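Local coordinates for insecticidal crystal protein Cry7Cal (PDB 5ZI1) that is an insecticidal toxin of Bacillus thuringiensis active against locusts, belonging to the delta endotoxins, which probably act by binding receptors on the target insect, at residues Val320-Thr325 against Asn331-Gly336; Lys210-Tyr215 against Arg285-Pro290; Pro495-Val500 against Gln508-Arg513; Val301-Val306 against Phe392-Asn397. All coordinates share one frame; numbering follows the deposited sequence.

Contact 1: residues Val320-Thr325 against Asn331-Gly336; sequences VVTQYT and NTFNYG
Val320 and Thr322 pair antiparallel with Phe333 and Asn331, each pair closed by two backbone hydrogen bonds; the straightest runs from Asn331 N to Thr322 O at 2.7 Å (176°). Between them Val321 and Thr332 form a non-hydrogen-bonded pair, their side chains side by side on the other face. Beta-branched residues suit these extended positions. Asn331 sets its tilted amide over one face of the Tyr324 ring, with ND2 3.4 Å above the plane and over its centre, the two planes 52° apart. The same ND2 makes a weak bond to Thr322 OG1 at 3.4 Å. The Thr322 hydroxyl, placed between backbone N and carbonyl carbon (chi1 66°), has its stronger hydrogen bond with Gln294 OE1 of strand 294-306 and sits in plane at the Phe333 ring edge, 3.9 Å from CE2. This is a beta hairpin, with 331-336 as the edge strand of an antiparallel four-stranded sheet in the toxin's middle domain.

Contact 2: residues Lys210-Tyr215 against Arg285-Pro290; sequences KVWENY and RAIPKP
Trp212 turns its indole away from the backbone N (chi1 -169°), and a chi2 of 81° sets the ring system roughly across the side-chain stem, so that the six-membered ring reaches Ala286 and Ile287. Ile287 has CG1 beside its own backbone N (chi1 -54°), which brings that branch to the indole rim. The contact joins two domains of the three-domain delta endotoxin fold: helix 208-227 belongs to the N-terminal helical domain, whereas helix 279-286 lies within the middle domain. The side of one helix packs against the C-terminal end of another, with no hydrogen bond between the two segments. Ala286 stands in the last turn of its helix, where a single methyl lets the large indole come close; the Trp212 and Ala286 CA atoms are still 9.8 Å apart, a distance spanned almost wholly by the tryptophan. Ile287, the first residue to leave helical geometry, adds a branched apolar side chain just beyond. The polar part of the indole is cared for elsewhere, since NE1 donates to Glu283 one turn earlier on the same short helix, and this bond helps fix the ring's rotation. Phe279 also meets the indole. Ala286 CB lies obliquely to the ring, 3.4 Å from Trp212 CZ2, while Ile287 CG1 comes in at its edge, in plane, 3.9 Å from that same CZ2.

Contact 3: residues Pro495-Val500 against Gln508-Arg513; sequences PILKIV and QVFRMR
Val509 CG1 is the bump that fills the hollow between Leu497 and Ile499, two residues whose side chains leave the same side of strand 496-500. Ile499 and Val509 meet tip to tip, the CD1 of Ile499 lying 3.6 Å from Val509 CG1 and 3.8 Å from Val509 CG2, so the end methyl fits against both prongs of the valine fork. Leu497 slides past Val509 in the opposite direction, its CD1 4.1 Å from Val509 CG1, and the same methyl then presses on Phe510 CD2 at 3.7 Å. Leucine and ring cross at about a right angle, and the methyl approaches obliquely. Phe510 CG stands between its backbone N and carbonyl carbon (chi1 69°), which swings the ring toward Leu497. Val509 and Phe510 can both face the other strand, although consecutive, because the backbone of Val509 departs from regular extended geometry (psi -56°). Branched aliphatic side chains and a phenylalanine ring suit such a buried apolar contact, where no hydrogen bond crosses. The strands run roughly antiparallel, the axes of the two short segments approaching to 9.4 Å, in two different sheets of the C-terminal domain, a beta sandwich: 496-500 lies between strands 484-487 and 589-599, and 508-513 beside strand 575-580.

Contact 4: residues Val301-Val306 against Phe392-Asn397; sequences VRARVV and FSFSNN
An apolar contact between two sheets, this one lies in the middle domain, where the four-stranded antiparallel sheet holding strand 294-306 faces the one holding strand 387-393; such facing sheets belong to the beta-prism arrangement of delta endotoxin middle domains. The touching parts run in nearly the same direction, 12° apart, and no hydrogen bond crosses between them. Alternation along the strand supplies the inward set: Val301 and Ala303 point toward the other segment, while Arg302 and Arg304, which alternate with them, point away. Across from them Phe392 and Phe394 project inward. The two rings also pack on each other, Phe392 CD1 standing 3.3 Å above the Phe394 plane, offset toward its rim. A small residue faces a large one: where Phe394 thrusts its ring forward, Ala303 offers only a methyl. Val301, opposite Phe392, crosses that side chain at about a right angle, with CG2 4.1 Å from Phe392 CE2. Phe392 CG sits between its backbone N and carbonyl carbon (chi1 61°), a torsion that carries the ring toward Val301. Leu343 and Ala313 of the first sheet also touch Phe394, extending the apolar layer. Farther along, Val305 packs against Ser395, in the loop just past strand 387-393, its CG1 3.8 Å from Ser395 OG. The alanine methyl approaches the aromatic ring obliquely, Ala303 CB lying 3.9 Å from Phe394 CE2.

Along the chain contact 2 closes first, joining the N-terminal helical domain to the middle domain; the first segment of contact 4 follows, then both segments of contact 1, then the second segment of contact 4, and contact 3 comes last in the C-terminal domain. Contacts 1 and 4 share one sheet through neighbouring strands 312-324 and 294-306, their centres about 23 Å apart. Contact 2 touches two others: Arg285 CD lies 3.8 Å from Tyr335 CE2 of contact 1, and Pro290 CB 4.1 Å from Pro495 CB of contact 3. Segment 285-290 of the middle domain thus meets both flanking domains and helps join the three, whereas contacts 1 and 4 are internal to the middle domain.

Contact 1: residues Val320-Thr325 against Asn331-Gly336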
loop_
_atom_site.group_PDB
_atom_site.type_symbol
_atom_site.label_atom_id
_atom_site.label_comp_id
_atom_site.label_asym_id
_atom_site.label_seq_id
_atom_site.Cartn_x
_atom_site.Cartn_y
_atom_site.Cartn_z
ATOM N N VAL A 320 22.863 -1.776 2.675
ATOM C CA VAL A 320 21.561 -2.260 3.092
ATOM C C VAL A 320 21.501 -3.742 2.777
ATOM O O VAL A 320 21.881 -4.165 1.679
ATOM C CB VAL A 320 20.436 -1.482 2.386
ATOM C CG1 VAL A 320 19.180 -2.297 2.321
ATOM C CG2 VAL A 320 20.187 -0.183 3.122
ATOM N N VAL A 321 21.052 -4.532 3.744
ATOM C CA VAL A 321 20.951 -5.971 3.594
ATOM C C VAL A 321 19.500 -6.358 3.815
ATOM O O VAL A 321 18.860 -5.884 4.762
ATOM C CB VAL A 321 21.881 -6.723 4.565
ATOM C CG1 VAL A 321 21.730 -8.227 4.355
ATOM C CG2 VAL A 321 23.317 -6.299 4.342
ATOM N N THR A 322 18.979 -7.188 2.924
ATOM C CA THR A 322 17.616 -7.682 3.016
ATOM C C THR A 322 17.612 -9.185 2.770
ATOM O O THR A 322 18.551 -9.742 2.181
ATOM C CB THR A 322 16.684 -6.994 1.993
ATOM O OG1 THR A 322 17.093 -7.357 0.668
ATOM C CG2 THR A 322 16.734 -5.477 2.128
ATOM N N GLN A 323 16.524 -9.826 3.212
ATOM C CA GLN A 323 16.185 -11.195 2.851
ATOM C C GLN A 323 14.786 -11.238 2.239
ATOM O O GLN A 323 13.890 -10.502 2.673
ATOM C CB GLN A 323 16.229 -12.108 4.071
ATOM C CG GLN A 323 17.628 -12.280 4.652
ATOM C CD GLN A 323 17.633 -12.936 6.017
ATOM O OE1 GLN A 323 16.646 -13.552 6.433
ATOM N NE2 GLN A 323 18.751 -12.812 6.726
ATOM N N TYR A 324 14.592 -12.121 1.249
ATOM C CA TYR A 324 13.260 -12.410 0.733
ATOM C C TYR A 324 12.460 -13.179 1.778
ATOM O O TYR A 324 12.978 -13.567 2.821
ATOM C CB TYR A 324 13.344 -13.205 -0.567
ATOM C CG TYR A 324 14.003 -12.428 -1.687
ATOM C CD1 TYR A 324 13.645 -11.107 -1.950
ATOM C CD2 TYR A 324 14.978 -13.014 -2.487
ATOM C CE1 TYR A 324 14.239 -10.399 -2.971
ATOM C CE2 TYR A 324 15.584 -12.309 -3.514
ATOM C CZ TYR A 324 15.206 -11.006 -3.751
ATOM O OH TYR A 324 15.801 -10.304 -4.773
ATOM N N THR A 325 11.178 -13.386 1.504
ATOM C CA THR A 325 10.312 -14.025 2.490
ATOM C C THR A 325 10.699 -15.491 2.676
ATOM O O THR A 325 10.859 -16.223 1.695
ATOM C CB THR A 325 8.852 -13.932 2.057
ATOM O OG1 THR A 325 8.505 -12.559 1.760
ATOM C CG2 THR A 325 7.971 -14.455 3.160
ATOM N N ASN A 331 20.448 -10.198 0.342
ATOM C CA ASN A 331 20.577 -9.234 -0.739
ATOM C C ASN A 331 21.283 -8.017 -0.162
ATOM O O ASN A 331 20.849 -7.480 0.864
ATOM C CB ASN A 331 19.208 -8.860 -1.323
ATOM C CG ASN A 331 18.380 -10.102 -1.695
ATOM O OD1 ASN A 331 18.775 -10.873 -2.562
ATOM N ND2 ASN A 331 17.245 -10.298 -1.026
ATOM N N THR A 332 22.369 -7.594 -0.809
ATOM C CA THR A 332 23.175 -6.478 -0.332
ATOM C C THR A 332 23.174 -5.369 -1.363
ATOM O O THR A 332 23.470 -5.619 -2.534
ATOM C CB THR A 332 24.613 -6.915 -0.051
ATOM O OG1 THR A 332 24.594 -7.948 0.928
ATOM C CG2 THR A 332 25.462 -5.737 0.453
ATOM N N PHE A 333 22.878 -4.146 -0.918
ATOM C CA PHE A 333 22.965 -2.950 -1.751
ATOM C C PHE A 333 23.925 -1.956 -1.113
ATOM O O PHE A 333 23.754 -1.579 0.050
ATOM C CB PHE A 333 21.582 -2.342 -1.945
ATOM C CG PHE A 333 20.577 -3.352 -2.403
ATOM C CD1 PHE A 333 20.464 -3.670 -3.747
ATOM C CD2 PHE A 333 19.806 -4.041 -1.483
ATOM C CE1 PHE A 333 19.560 -4.632 -4.179
ATOM C CE2 PHE A 333 18.909 -4.995 -1.902
ATOM C CZ PHE A 333 18.783 -5.290 -3.258
ATOM N N ASN A 334 24.925 -1.533 -1.879
ATOM C CA ASN A 334 25.928 -0.585 -1.429
ATOM C C ASN A 334 25.717 0.773 -2.088
ATOM O O ASN A 334 25.284 0.858 -3.239
ATOM C CB ASN A 334 27.328 -1.108 -1.735
ATOM C CG ASN A 334 27.597 -2.447 -1.074
ATOM O OD1 ASN A 334 27.750 -2.526 0.152
ATOM N ND2 ASN A 334 27.654 -3.509 -1.876
ATOM N N TYR A 335 25.991 1.831 -1.333
ATOM C CA TYR A 335 25.967 3.197 -1.823
ATOM C C TYR A 335 27.251 3.890 -1.404
ATOM O O TYR A 335 27.846 3.558 -0.375
ATOM C CB TYR A 335 24.775 3.977 -1.275
ATOM C CG TYR A 335 23.432 3.440 -1.709
ATOM C CD1 TYR A 335 22.803 2.432 -1.001
ATOM C CD2 TYR A 335 22.786 3.957 -2.828
ATOM C CE1 TYR A 335 21.566 1.949 -1.400
ATOM C CE2 TYR A 335 21.564 3.489 -3.225
ATOM C CZ TYR A 335 20.951 2.481 -2.517
ATOM O OH TYR A 335 19.714 2.013 -2.937
ATOM N N GLY A 336 27.673 4.856 -2.211
ATOM C CA GLY A 336 28.822 5.667 -1.851
ATOM C C GLY A 336 30.082 4.834 -1.736
ATOM O O GLY A 336 30.391 4.017 -2.607
#

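Contact 2: residues Lys210-Tyr215 against Arg285-Pro290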
loop_
_atom_site.group_PDB
_atom_site.type_symbol
_atom_site.label_atom_id
_atom_site.label_comp_id
_atom_site.label_asym_id
_atom_site.label_seq_id
_atom_site.Cartn_x
_atom_site.Cartn_y
_atom_site.Cartn_z
ATOM N N LYS A 210 13.508 19.914 -4.798
ATOM C CA LYS A 210 12.208 20.126 -4.181
ATOM C C LYS A 210 11.068 19.656 -5.084
ATOM O O LYS A 210 9.974 19.381 -4.591
ATOM C CB LYS A 210 12.030 21.605 -3.826
ATOM C CG LYS A 210 10.889 21.883 -2.861
ATOM C CD LYS A 210 10.871 23.346 -2.462
ATOM C CE LYS A 210 9.778 23.630 -1.442
ATOM N NZ LYS A 210 9.972 24.982 -0.821
ATOM N N VAL A 211 11.293 19.568 -6.391
ATOM C CA VAL A 211 10.236 19.063 -7.250
ATOM C C VAL A 211 10.053 17.577 -7.006
ATOM O O VAL A 211 8.926 17.092 -6.859
ATOM C CB VAL A 211 10.538 19.375 -8.724
ATOM C CG1 VAL A 211 9.766 18.437 -9.632
ATOM C CG2 VAL A 211 10.165 20.806 -9.033
ATOM N N TRP A 212 11.163 16.847 -6.879
ATOM C CA TRP A 212 11.073 15.439 -6.520
ATOM C C TRP A 212 10.408 15.246 -5.164
ATOM O O TRP A 212 9.543 14.378 -5.009
ATOM C CB TRP A 212 12.448 14.795 -6.511
ATOM C CG TRP A 212 12.288 13.346 -6.408
ATOM C CD1 TRP A 212 12.006 12.482 -7.429
ATOM C CD2 TRP A 212 12.352 12.559 -5.220
ATOM N NE1 TRP A 212 11.912 11.201 -6.952
ATOM C CE2 TRP A 212 12.109 11.216 -5.598
ATOM C CE3 TRP A 212 12.591 12.853 -3.875
ATOM C CZ2 TRP A 212 12.103 10.175 -4.684
ATOM C CZ3 TRP A 212 12.589 11.819 -2.971
ATOM C CH2 TRP A 212 12.347 10.493 -3.374
ATOM N N GLU A 213 10.790 16.048 -4.171
ATOM C CA GLU A 213 10.219 15.873 -2.841
ATOM C C GLU A 213 8.701 15.997 -2.868
ATOM O O GLU A 213 7.992 15.175 -2.281
ATOM C CB GLU A 213 10.830 16.882 -1.871
ATOM C CG GLU A 213 10.264 16.793 -0.473
ATOM C CD GLU A 213 11.201 17.431 0.565
ATOM O OE1 GLU A 213 12.324 16.921 0.777
ATOM O OE2 GLU A 213 10.820 18.458 1.157
ATOM N N ASN A 214 8.185 17.027 -3.545
ATOM C CA ASN A 214 6.739 17.212 -3.624
ATOM C C ASN A 214 6.093 16.069 -4.396
ATOM O O ASN A 214 4.984 15.635 -4.072
ATOM C CB ASN A 214 6.399 18.541 -4.294
ATOM C CG ASN A 214 6.833 19.759 -3.472
ATOM O OD1 ASN A 214 7.037 19.679 -2.257
ATOM N ND2 ASN A 214 6.959 20.901 -4.147
ATOM N N TYR A 215 6.777 15.588 -5.426
ATOM C CA TYR A 215 6.315 14.440 -6.182
ATOM C C TYR A 215 6.258 13.202 -5.290
ATOM O O TYR A 215 5.242 12.503 -5.234
ATOM C CB TYR A 215 7.259 14.242 -7.359
ATOM C CG TYR A 215 7.018 13.008 -8.202
ATOM C CD1 TYR A 215 7.563 11.779 -7.840
ATOM C CD2 TYR A 215 6.300 13.092 -9.399
ATOM C CE1 TYR A 215 7.395 10.677 -8.622
ATOM C CE2 TYR A 215 6.108 11.973 -10.196
ATOM C CZ TYR A 215 6.653 10.774 -9.804
ATOM O OH TYR A 215 6.472 9.664 -10.587
ATOM N N ARG A 285 17.703 6.840 -8.273
ATOM C CA ARG A 285 18.561 6.508 -7.133
ATOM C C ARG A 285 17.795 6.478 -5.829
ATOM O O ARG A 285 18.164 5.720 -4.928
ATOM C CB ARG A 285 19.752 7.475 -7.019
ATOM C CG ARG A 285 20.521 7.387 -5.697
ATOM C CD ARG A 285 21.609 6.319 -5.800
ATOM N NE ARG A 285 22.490 6.499 -6.948
ATOM C CZ ARG A 285 23.378 7.475 -7.036
ATOM N NH1 ARG A 285 23.492 8.331 -6.026
ATOM N NH2 ARG A 285 24.159 7.573 -8.099
ATOM N N ALA A 286 16.696 7.224 -5.729
ATOM C CA ALA A 286 15.889 7.171 -4.515
ATOM C C ALA A 286 14.959 5.964 -4.450
ATOM O O ALA A 286 14.630 5.508 -3.354
ATOM C CB ALA A 286 15.047 8.435 -4.393
ATOM N N ILE A 287 14.478 5.465 -5.581
ATOM C CA ILE A 287 13.382 4.505 -5.622
ATOM C C ILE A 287 13.876 3.230 -6.293
ATOM O O ILE A 287 14.019 3.174 -7.518
ATOM C CB ILE A 287 12.169 5.086 -6.366
ATOM C CG1 ILE A 287 11.789 6.433 -5.734
ATOM C CG2 ILE A 287 11.010 4.095 -6.384
ATOM C CD1 ILE A 287 11.292 6.322 -4.327
ATOM N N PRO A 288 14.162 2.184 -5.517
ATOM C CA PRO A 288 14.662 0.940 -6.109
ATOM C C PRO A 288 13.621 0.339 -7.037
ATOM O O PRO A 288 12.429 0.626 -6.933
ATOM C CB PRO A 288 14.905 0.039 -4.897
ATOM C CG PRO A 288 14.926 0.976 -3.709
ATOM C CD PRO A 288 13.934 2.037 -4.075
ATOM N N LYS A 289 14.094 -0.489 -7.965
ATOM C CA LYS A 289 13.200 -1.190 -8.881
ATOM C C LYS A 289 12.257 -2.120 -8.117
ATOM O O LYS A 289 12.609 -2.642 -7.057
ATOM C CB LYS A 289 14.006 -2.000 -9.902
ATOM C CG LYS A 289 14.780 -1.132 -10.927
ATOM C CD LYS A 289 13.868 -0.153 -11.681
ATOM C CE LYS A 289 14.663 0.861 -12.526
ATOM N NZ LYS A 289 14.977 2.160 -11.814
ATOM N N PRO A 290 11.051 -2.344 -8.635
ATOM C CA PRO A 290 10.183 -3.385 -8.066
ATOM C C PRO A 290 10.925 -4.708 -7.944
ATOM O O PRO A 290 11.710 -5.082 -8.816
ATOM C CB PRO A 290 9.042 -3.494 -9.085
ATOM C CG PRO A 290 9.099 -2.233 -9.877
ATOM C CD PRO A 290 10.536 -1.837 -9.918
#

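Contact 3: residues Pro495-Val500 against Gln508-Arg513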
loop_
_atom_site.group_PDB
_atom_site.type_symbol
_atom_site.label_atom_id
_atom_site.label_comp_id
_atom_site.label_asym_id
_atom_site.label_seq_id
_atom_site.Cartn_x
_atom_site.Cartn_y
_atom_site.Cartn_z
ATOM N N PRO A 495 3.604 -4.600 -6.274
ATOM C CA PRO A 495 4.002 -5.014 -7.625
ATOM C C PRO A 495 3.469 -6.400 -7.960
ATOM O O PRO A 495 2.926 -7.114 -7.113
ATOM C CB PRO A 495 5.530 -4.984 -7.577
ATOM C CG PRO A 495 5.876 -5.019 -6.138
ATOM C CD PRO A 495 4.761 -4.403 -5.385
ATOM N N ILE A 496 3.614 -6.766 -9.238
ATOM C CA ILE A 496 3.057 -7.991 -9.792
ATOM C C ILE A 496 4.119 -8.642 -10.669
ATOM O O ILE A 496 5.130 -8.033 -11.007
ATOM C CB ILE A 496 1.762 -7.736 -10.601
ATOM C CG1 ILE A 496 2.049 -6.852 -11.817
ATOM C CG2 ILE A 496 0.678 -7.130 -9.717
ATOM C CD1 ILE A 496 0.836 -6.581 -12.660
ATOM N N LEU A 497 3.884 -9.905 -11.031
ATOM C CA LEU A 497 4.783 -10.621 -11.927
ATOM C C LEU A 497 4.331 -10.483 -13.375
ATOM O O LEU A 497 3.137 -10.584 -13.676
ATOM C CB LEU A 497 4.855 -12.106 -11.568
ATOM C CG LEU A 497 5.492 -12.493 -10.228
ATOM C CD1 LEU A 497 6.161 -13.852 -10.316
ATOM C CD2 LEU A 497 6.475 -11.445 -9.774
ATOM N N LYS A 498 5.300 -10.280 -14.272
ATOM C CA LYS A 498 5.061 -10.249 -15.710
ATOM C C LYS A 498 5.849 -11.375 -16.366
ATOM O O LYS A 498 7.083 -11.328 -16.417
ATOM C CB LYS A 498 5.461 -8.905 -16.300
ATOM C CG LYS A 498 5.159 -8.782 -17.773
ATOM C CD LYS A 498 5.564 -7.409 -18.269
ATOM C CE LYS A 498 6.888 -7.457 -19.012
ATOM N NZ LYS A 498 6.679 -7.347 -20.497
ATOM N N ILE A 499 5.141 -12.371 -16.889
ATOM C CA ILE A 499 5.756 -13.524 -17.533
ATOM C C ILE A 499 5.567 -13.405 -19.041
ATOM O O ILE A 499 4.440 -13.230 -19.520
ATOM C CB ILE A 499 5.153 -14.841 -17.012
ATOM C CG1 ILE A 499 5.075 -14.820 -15.488
ATOM C CG2 ILE A 499 5.971 -16.047 -17.482
ATOM C CD1 ILE A 499 4.053 -15.784 -14.948
ATOM N N VAL A 500 6.668 -13.500 -19.784
ATOM C CA VAL A 500 6.653 -13.596 -21.240
ATOM C C VAL A 500 7.118 -15.003 -21.616
ATOM O O VAL A 500 8.270 -15.371 -21.352
ATOM C CB VAL A 500 7.538 -12.523 -21.889
ATOM C CG1 VAL A 500 7.407 -12.591 -23.385
ATOM C CG2 VAL A 500 7.166 -11.123 -21.368
ATOM N N GLN A 508 9.095 -23.244 -14.933
ATOM C CA GLN A 508 9.003 -22.720 -13.578
ATOM C C GLN A 508 8.977 -21.197 -13.586
ATOM O O GLN A 508 9.800 -20.553 -14.243
ATOM C CB GLN A 508 10.172 -23.225 -12.737
ATOM C CG GLN A 508 10.021 -22.878 -11.271
ATOM C CD GLN A 508 10.909 -23.713 -10.361
ATOM O OE1 GLN A 508 11.737 -23.178 -9.620
ATOM N NE2 GLN A 508 10.729 -25.031 -10.402
ATOM N N VAL A 509 8.029 -20.618 -12.848
ATOM C CA VAL A 509 7.931 -19.164 -12.754
ATOM C C VAL A 509 8.558 -18.661 -11.460
ATOM O O VAL A 509 9.456 -17.809 -11.489
ATOM C CB VAL A 509 6.474 -18.688 -12.862
ATOM C CG1 VAL A 509 6.404 -17.184 -12.645
ATOM C CG2 VAL A 509 5.866 -19.096 -14.214
ATOM N N PHE A 510 8.097 -19.163 -10.311
ATOM C CA PHE A 510 8.656 -18.680 -9.056
ATOM C C PHE A 510 8.653 -19.782 -8.007
ATOM O O PHE A 510 8.020 -20.829 -8.174
ATOM C CB PHE A 510 7.915 -17.427 -8.553
ATOM C CG PHE A 510 6.490 -17.661 -8.078
ATOM C CD1 PHE A 510 6.221 -18.372 -6.919
ATOM C CD2 PHE A 510 5.427 -17.086 -8.752
ATOM C CE1 PHE A 510 4.925 -18.547 -6.473
ATOM C CE2 PHE A 510 4.134 -17.253 -8.302
ATOM C CZ PHE A 510 3.883 -17.986 -7.164
ATOM N N ARG A 511 9.367 -19.519 -6.904
ATOM C CA ARG A 511 9.302 -20.358 -5.716
ATOM C C ARG A 511 8.835 -19.546 -4.524
ATOM O O ARG A 511 9.200 -18.385 -4.369
ATOM C CB ARG A 511 10.642 -20.936 -5.315
ATOM C CG ARG A 511 11.652 -20.992 -6.401
ATOM C CD ARG A 511 12.663 -22.002 -6.035
ATOM N NE ARG A 511 13.708 -22.132 -7.041
ATOM C CZ ARG A 511 14.188 -23.300 -7.437
ATOM N NH1 ARG A 511 15.136 -23.339 -8.356
ATOM N NH2 ARG A 511 13.698 -24.423 -6.910
ATOM N N MET A 512 8.125 -20.214 -3.627
ATOM C CA MET A 512 7.532 -19.581 -2.465
ATOM C C MET A 512 7.504 -20.611 -1.349
ATOM O O MET A 512 7.240 -21.790 -1.608
ATOM C CB MET A 512 6.130 -19.084 -2.820
ATOM C CG MET A 512 5.347 -18.453 -1.706
ATOM S SD MET A 512 3.717 -17.948 -2.337
ATOM C CE MET A 512 4.122 -16.482 -3.286
ATOM N N ARG A 513 7.814 -20.180 -0.123
ATOM C CA ARG A 513 7.722 -21.049 1.046
ATOM C C ARG A 513 6.475 -20.692 1.836
ATOM O O ARG A 513 6.202 -19.514 2.067
ATOM C CB ARG A 513 8.955 -20.944 1.951
ATOM C CG ARG A 513 10.234 -21.444 1.312
ATOM C CD ARG A 513 11.279 -21.930 2.343
ATOM N NE ARG A 513 12.331 -22.666 1.647
ATOM C CZ ARG A 513 13.428 -22.108 1.148
ATOM N NH1 ARG A 513 13.640 -20.807 1.308
ATOM N NH2 ARG A 513 14.325 -22.850 0.507
#

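Contact 4: residues Val301-Val306 against Phe392-Asn397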
loop_
_atom_site.group_PDB
_atom_site.type_symbol
_atom_site.label_atom_id
_atom_site.label_comp_id
_atom_site.label_asym_id
_atom_site.label_seq_id
_atom_site.Cartn_x
_atom_site.Cartn_y
_atom_site.Cartn_z
ATOM N N VAL A 301 26.471 2.247 8.122
ATOM C CA VAL A 301 26.803 3.611 7.735
ATOM C C VAL A 301 28.301 3.813 7.918
ATOM O O VAL A 301 28.874 3.382 8.923
ATOM C CB VAL A 301 25.997 4.644 8.549
ATOM C CG1 VAL A 301 26.569 6.054 8.378
ATOM C CG2 VAL A 301 24.552 4.611 8.139
ATOM N N ARG A 302 28.937 4.435 6.926
ATOM C CA ARG A 302 30.314 4.900 7.025
ATOM C C ARG A 302 30.323 6.416 6.936
ATOM O O ARG A 302 29.661 6.996 6.061
ATOM C CB ARG A 302 31.205 4.335 5.921
ATOM C CG ARG A 302 31.347 2.847 5.935
ATOM C CD ARG A 302 31.838 2.337 7.250
ATOM N NE ARG A 302 32.802 1.266 7.028
ATOM C CZ ARG A 302 32.572 -0.018 7.285
ATOM N NH1 ARG A 302 31.410 -0.402 7.803
ATOM N NH2 ARG A 302 33.516 -0.920 7.033
ATOM N N ALA A 303 31.101 7.054 7.815
ATOM C CA ALA A 303 31.091 8.500 7.893
ATOM C C ALA A 303 32.490 9.006 8.212
ATOM O O ALA A 303 33.344 8.271 8.723
ATOM C CB ALA A 303 30.082 8.987 8.933
ATOM N N ARG A 304 32.721 10.277 7.883
ATOM C CA ARG A 304 33.991 10.924 8.167
ATOM C C ARG A 304 33.699 12.327 8.661
ATOM O O ARG A 304 32.608 12.858 8.454
ATOM C CB ARG A 304 34.915 10.960 6.942
ATOM C CG ARG A 304 34.492 11.949 5.875
ATOM C CD ARG A 304 35.414 11.867 4.672
ATOM N NE ARG A 304 34.863 12.605 3.543
ATOM C CZ ARG A 304 35.270 13.806 3.149
ATOM N NH1 ARG A 304 34.680 14.393 2.116
ATOM N NH2 ARG A 304 36.261 14.418 3.782
ATOM N N VAL A 305 34.692 12.910 9.332
ATOM C CA VAL A 305 34.607 14.225 9.962
ATOM C C VAL A 305 35.255 15.249 9.050
ATOM O O VAL A 305 36.343 15.020 8.511
ATOM C CB VAL A 305 35.297 14.213 11.343
ATOM C CG1 VAL A 305 35.159 15.560 12.027
ATOM C CG2 VAL A 305 34.731 13.103 12.218
ATOM N N VAL A 306 34.595 16.384 8.879
ATOM C CA VAL A 306 35.148 17.496 8.122
ATOM C C VAL A 306 35.075 18.733 9.001
ATOM O O VAL A 306 34.236 18.831 9.899
ATOM C CB VAL A 306 34.410 17.737 6.788
ATOM C CG1 VAL A 306 34.581 16.535 5.868
ATOM C CG2 VAL A 306 32.947 18.026 7.050
ATOM N N PHE A 392 23.369 5.960 16.426
ATOM C CA PHE A 392 24.729 6.463 16.372
ATOM C C PHE A 392 24.655 7.973 16.472
ATOM O O PHE A 392 23.717 8.597 15.962
ATOM C CB PHE A 392 25.501 6.045 15.093
ATOM C CG PHE A 392 24.898 6.543 13.796
ATOM C CD1 PHE A 392 25.112 7.843 13.356
ATOM C CD2 PHE A 392 24.174 5.684 12.990
ATOM C CE1 PHE A 392 24.574 8.300 12.157
ATOM C CE2 PHE A 392 23.629 6.127 11.783
ATOM C CZ PHE A 392 23.825 7.435 11.370
ATOM N N SER A 393 25.632 8.548 17.162
ATOM C CA SER A 393 25.728 9.989 17.350
ATOM C C SER A 393 27.164 10.382 17.055
ATOM O O SER A 393 28.071 10.059 17.831
ATOM C CB SER A 393 25.320 10.398 18.757
ATOM O OG SER A 393 24.927 11.758 18.772
ATOM N N PHE A 394 27.369 11.029 15.913
ATOM C CA PHE A 394 28.685 11.418 15.448
ATOM C C PHE A 394 28.912 12.901 15.696
ATOM O O PHE A 394 27.977 13.666 15.942
ATOM C CB PHE A 394 28.844 11.105 13.966
ATOM C CG PHE A 394 28.825 9.646 13.654
ATOM C CD1 PHE A 394 29.374 8.734 14.538
ATOM C CD2 PHE A 394 28.251 9.182 12.478
ATOM C CE1 PHE A 394 29.353 7.380 14.256
ATOM C CE2 PHE A 394 28.235 7.838 12.182
ATOM C CZ PHE A 394 28.787 6.933 13.073
ATOM N N SER A 395 30.173 13.305 15.572
ATOM C CA SER A 395 30.562 14.653 15.955
ATOM C C SER A 395 29.747 15.675 15.187
ATOM O O SER A 395 29.395 15.470 14.025
ATOM C CB SER A 395 32.042 14.897 15.694
ATOM O OG SER A 395 32.193 15.583 14.463
ATOM N N ASN A 396 29.431 16.774 15.857
ATOM C CA ASN A 396 28.640 17.845 15.278
ATOM C C ASN A 396 28.616 19.020 16.249
ATOM O O ASN A 396 28.025 18.931 17.330
ATOM C CB ASN A 396 27.220 17.348 14.958
ATOM C CG ASN A 396 26.300 18.455 14.534
ATOM O OD1 ASN A 396 26.744 19.522 14.095
ATOM N ND2 ASN A 396 24.999 18.218 14.662
ATOM N N ASN A 397 29.273 20.115 15.886
ATOM C CA ASN A 397 29.246 21.318 16.703
ATOM C C ASN A 397 28.482 22.443 16.022
ATOM O O ASN A 397 28.665 23.615 16.384
ATOM C CB ASN A 397 30.667 21.769 17.076
ATOM C CG ASN A 397 31.478 22.273 15.882
ATOM O OD1 ASN A 397 30.959 22.505 14.774
ATOM N ND2 ASN A 397 32.768 22.460 16.112
#